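Local coordinates for restriction endonuclease S subunits (Thermoanaerobacter tengcongensis, PDB 3OKG), which probably binds DNA as the specificity subunit of a type I methyltransferase, in which S and M polypeptides assemble together, at residues A[327-332]-A[370-375]. Numbering follows the deposited sequence.
Sequences LLYYLH and RIVAYL
One face of the Tyr329 ring is covered by Leu375, whose CD1 makes a CH-pi contact 3.8 Å from the Tyr329 ring centroid and 15° off the ring normal. Val372 sits at the rim instead, near the ring plane, with CG2 4.3 Å from Tyr329 CD1. The leucine spans the face lengthwise: CD1 lies over the root of the ring, 3.7 Å from Tyr329 CG, and on the same face Leu375 CB lies over the phenol end, 3.5 Å from Tyr329 CZ. The leucine and the tyrosine thus lie alongside one another, pointing opposite ways. Chi1 of -66° turns Leu375 CG anti to the carbonyl carbon, and the extended second torsion (179°) carries CD1 over the ring. Tyr329 OH reaches the backbone of the second helix, 3.3 Å from Leu375 O without a hydrogen bond; its bonded partner is Asp376 OD1, one residue further on. Replacing Tyr329 by alanine is likely to strip Leu375 CB and CD1 of the ring face and leave Asp376 without this hydroxyl partner. The contact joins helix 324-333 to helix 365-388, most of which lies within the predicted coiled coil; both segments fall in the second DNA specificity family region. Leu375 also touches Ala212 of the long helix 174-216, and Phe217 just beyond it packs on Tyr329, whereas Leu328 and Leu331 of helix 324-333 press on strands 289-292 and 300-302.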
loop_
_atom_site.group_PDB
_atom_site.type_symbol
_atom_site.label_atom_id
_atom_site.label_comp_id
_atom_site.label_asym_id
_atom_site.label_seq_id
_atom_site.Cartn_x
_atom_site.Cartn_y
_atom_site.Cartn_z
ATOM N N LEU A 327 -5.379 -25.013 -19.654
ATOM C CA LEU A 327 -5.078 -24.132 -20.778
ATOM C C LEU A 327 -4.688 -22.728 -20.308
ATOM O O LEU A 327 -3.690 -22.162 -20.752
ATOM C CB LEU A 327 -6.302 -24.024 -21.697
ATOM C CG LEU A 327 -6.145 -23.089 -22.899
ATOM C CD1 LEU A 327 -4.905 -23.467 -23.706
ATOM C CD2 LEU A 327 -7.393 -23.126 -23.776
ATOM N N LEU A 328 -5.487 -22.168 -19.405
ATOM C CA LEU A 328 -5.240 -20.822 -18.905
ATOM C C LEU A 328 -3.876 -20.685 -18.227
ATOM O O LEU A 328 -3.138 -19.728 -18.486
ATOM C CB LEU A 328 -6.343 -20.415 -17.919
ATOM C CG LEU A 328 -6.450 -18.912 -17.671
ATOM C CD1 LEU A 328 -6.661 -18.207 -18.988
ATOM C CD2 LEU A 328 -7.610 -18.585 -16.704
ATOM N N TYR A 329 -3.550 -21.603 -17.328
ATOM C CA TYR A 329 -2.233 -21.564 -16.693
ATOM C C TYR A 329 -1.108 -21.652 -17.715
ATOM O O TYR A 329 -0.081 -20.986 -17.589
ATOM C CB TYR A 329 -2.073 -22.696 -15.696
ATOM C CG TYR A 329 -2.554 -22.327 -14.315
ATOM C CD1 TYR A 329 -3.622 -22.999 -13.734
ATOM C CD2 TYR A 329 -1.948 -21.292 -13.603
ATOM C CE1 TYR A 329 -4.078 -22.664 -12.463
ATOM C CE2 TYR A 329 -2.402 -20.939 -12.332
ATOM C CZ TYR A 329 -3.466 -21.624 -11.781
ATOM O OH TYR A 329 -3.915 -21.288 -10.532
ATOM N N TYR A 330 -1.300 -22.495 -18.727
ATOM C CA TYR A 330 -0.247 -22.694 -19.735
ATOM C C TYR A 330 -0.027 -21.415 -20.527
ATOM O O TYR A 330 1.104 -20.973 -20.695
ATOM C CB TYR A 330 -0.640 -23.821 -20.682
ATOM C CG TYR A 330 0.485 -24.268 -21.602
ATOM C CD1 TYR A 330 1.685 -24.716 -21.088
ATOM C CD2 TYR A 330 0.321 -24.256 -22.989
ATOM C CE1 TYR A 330 2.715 -25.136 -21.927
ATOM C CE2 TYR A 330 1.338 -24.670 -23.831
ATOM C CZ TYR A 330 2.518 -25.112 -23.304
ATOM O OH TYR A 330 3.538 -25.533 -24.122
ATOM N N LEU A 331 -1.117 -20.806 -20.985
ATOM C CA LEU A 331 -1.041 -19.566 -21.753
ATOM C C LEU A 331 -0.412 -18.433 -20.951
ATOM O O LEU A 331 0.333 -17.619 -21.496
ATOM C CB LEU A 331 -2.427 -19.130 -22.236
ATOM C CG LEU A 331 -3.138 -20.025 -23.255
ATOM C CD1 LEU A 331 -4.553 -19.505 -23.477
ATOM C CD2 LEU A 331 -2.384 -20.141 -24.586
ATOM N N HIS A 332 -0.706 -18.391 -19.661
ATOM C CA HIS A 332 -0.130 -17.378 -18.784
ATOM C C HIS A 332 1.367 -17.605 -18.669
ATOM O O HIS A 332 2.143 -16.681 -18.880
ATOM C CB HIS A 332 -0.802 -17.385 -17.406
ATOM C CG HIS A 332 -0.477 -16.185 -16.568
ATOM N ND1 HIS A 332 0.193 -16.273 -15.364
ATOM C CD2 HIS A 332 -0.719 -14.865 -16.766
ATOM C CE1 HIS A 332 0.341 -15.062 -14.855
ATOM N NE2 HIS A 332 -0.203 -14.190 -15.685
ATOM N N ARG A 370 -6.077 -32.215 -10.656
ATOM C CA ARG A 370 -5.239 -32.358 -9.449
ATOM C C ARG A 370 -4.147 -31.281 -9.386
ATOM O O ARG A 370 -3.927 -30.662 -8.344
ATOM C CB ARG A 370 -4.607 -33.763 -9.410
ATOM C CG ARG A 370 -3.894 -34.121 -8.091
ATOM C CD ARG A 370 -3.164 -35.472 -8.186
ATOM N NE ARG A 370 -1.946 -35.344 -8.980
ATOM C CZ ARG A 370 -0.794 -34.879 -8.504
ATOM N NH1 ARG A 370 -0.691 -34.520 -7.224
ATOM N NH2 ARG A 370 0.257 -34.769 -9.301
ATOM N N ILE A 371 -3.477 -31.054 -10.511
ATOM C CA ILE A 371 -2.430 -30.052 -10.612
ATOM C C ILE A 371 -2.987 -28.627 -10.581
ATOM O O ILE A 371 -2.420 -27.758 -9.921
ATOM C CB ILE A 371 -1.576 -30.251 -11.894
ATOM C CG1 ILE A 371 -0.806 -31.568 -11.809
ATOM C CG2 ILE A 371 -0.606 -29.088 -12.080
ATOM C CD1 ILE A 371 -0.108 -31.949 -13.118
ATOM N N VAL A 372 -4.117 -28.393 -11.248
ATOM C CA VAL A 372 -4.780 -27.074 -11.190
ATOM C C VAL A 372 -5.157 -26.706 -9.736
ATOM O O VAL A 372 -5.029 -25.558 -9.309
ATOM C CB VAL A 372 -6.033 -26.988 -12.116
ATOM C CG1 VAL A 372 -6.924 -25.821 -11.747
ATOM C CG2 VAL A 372 -5.611 -26.815 -13.593
ATOM N N ALA A 373 -5.627 -27.680 -8.975
ATOM C CA ALA A 373 -5.967 -27.411 -7.574
ATOM C C ALA A 373 -4.726 -26.923 -6.798
ATOM O O ALA A 373 -4.793 -25.989 -6.005
ATOM C CB ALA A 373 -6.547 -28.645 -6.939
ATOM N N TYR A 374 -3.583 -27.543 -7.059
ATOM C CA TYR A 374 -2.338 -27.136 -6.419
ATOM C C TYR A 374 -1.899 -25.727 -6.821
ATOM O O TYR A 374 -1.566 -24.915 -5.966
ATOM C CB TYR A 374 -1.229 -28.148 -6.695
ATOM C CG TYR A 374 0.137 -27.664 -6.288
ATOM C CD1 TYR A 374 0.483 -27.556 -4.937
ATOM C CD2 TYR A 374 1.084 -27.326 -7.240
ATOM C CE1 TYR A 374 1.741 -27.109 -4.545
ATOM C CE2 TYR A 374 2.361 -26.886 -6.859
ATOM C CZ TYR A 374 2.679 -26.780 -5.511
ATOM O OH TYR A 374 3.930 -26.341 -5.124
ATOM N N LEU A 375 -1.877 -25.444 -8.122
ATOM C CA LEU A 375 -1.515 -24.117 -8.624
ATOM C C LEU A 375 -2.473 -23.033 -8.130
ATOM O O LEU A 375 -2.059 -21.909 -7.877
ATOM C CB LEU A 375 -1.519 -24.104 -10.170
ATOM C CG LEU A 375 -0.450 -24.971 -10.864
ATOM C CD1 LEU A 375 -0.632 -24.848 -12.402
ATOM C CD2 LEU A 375 0.955 -24.569 -10.448
#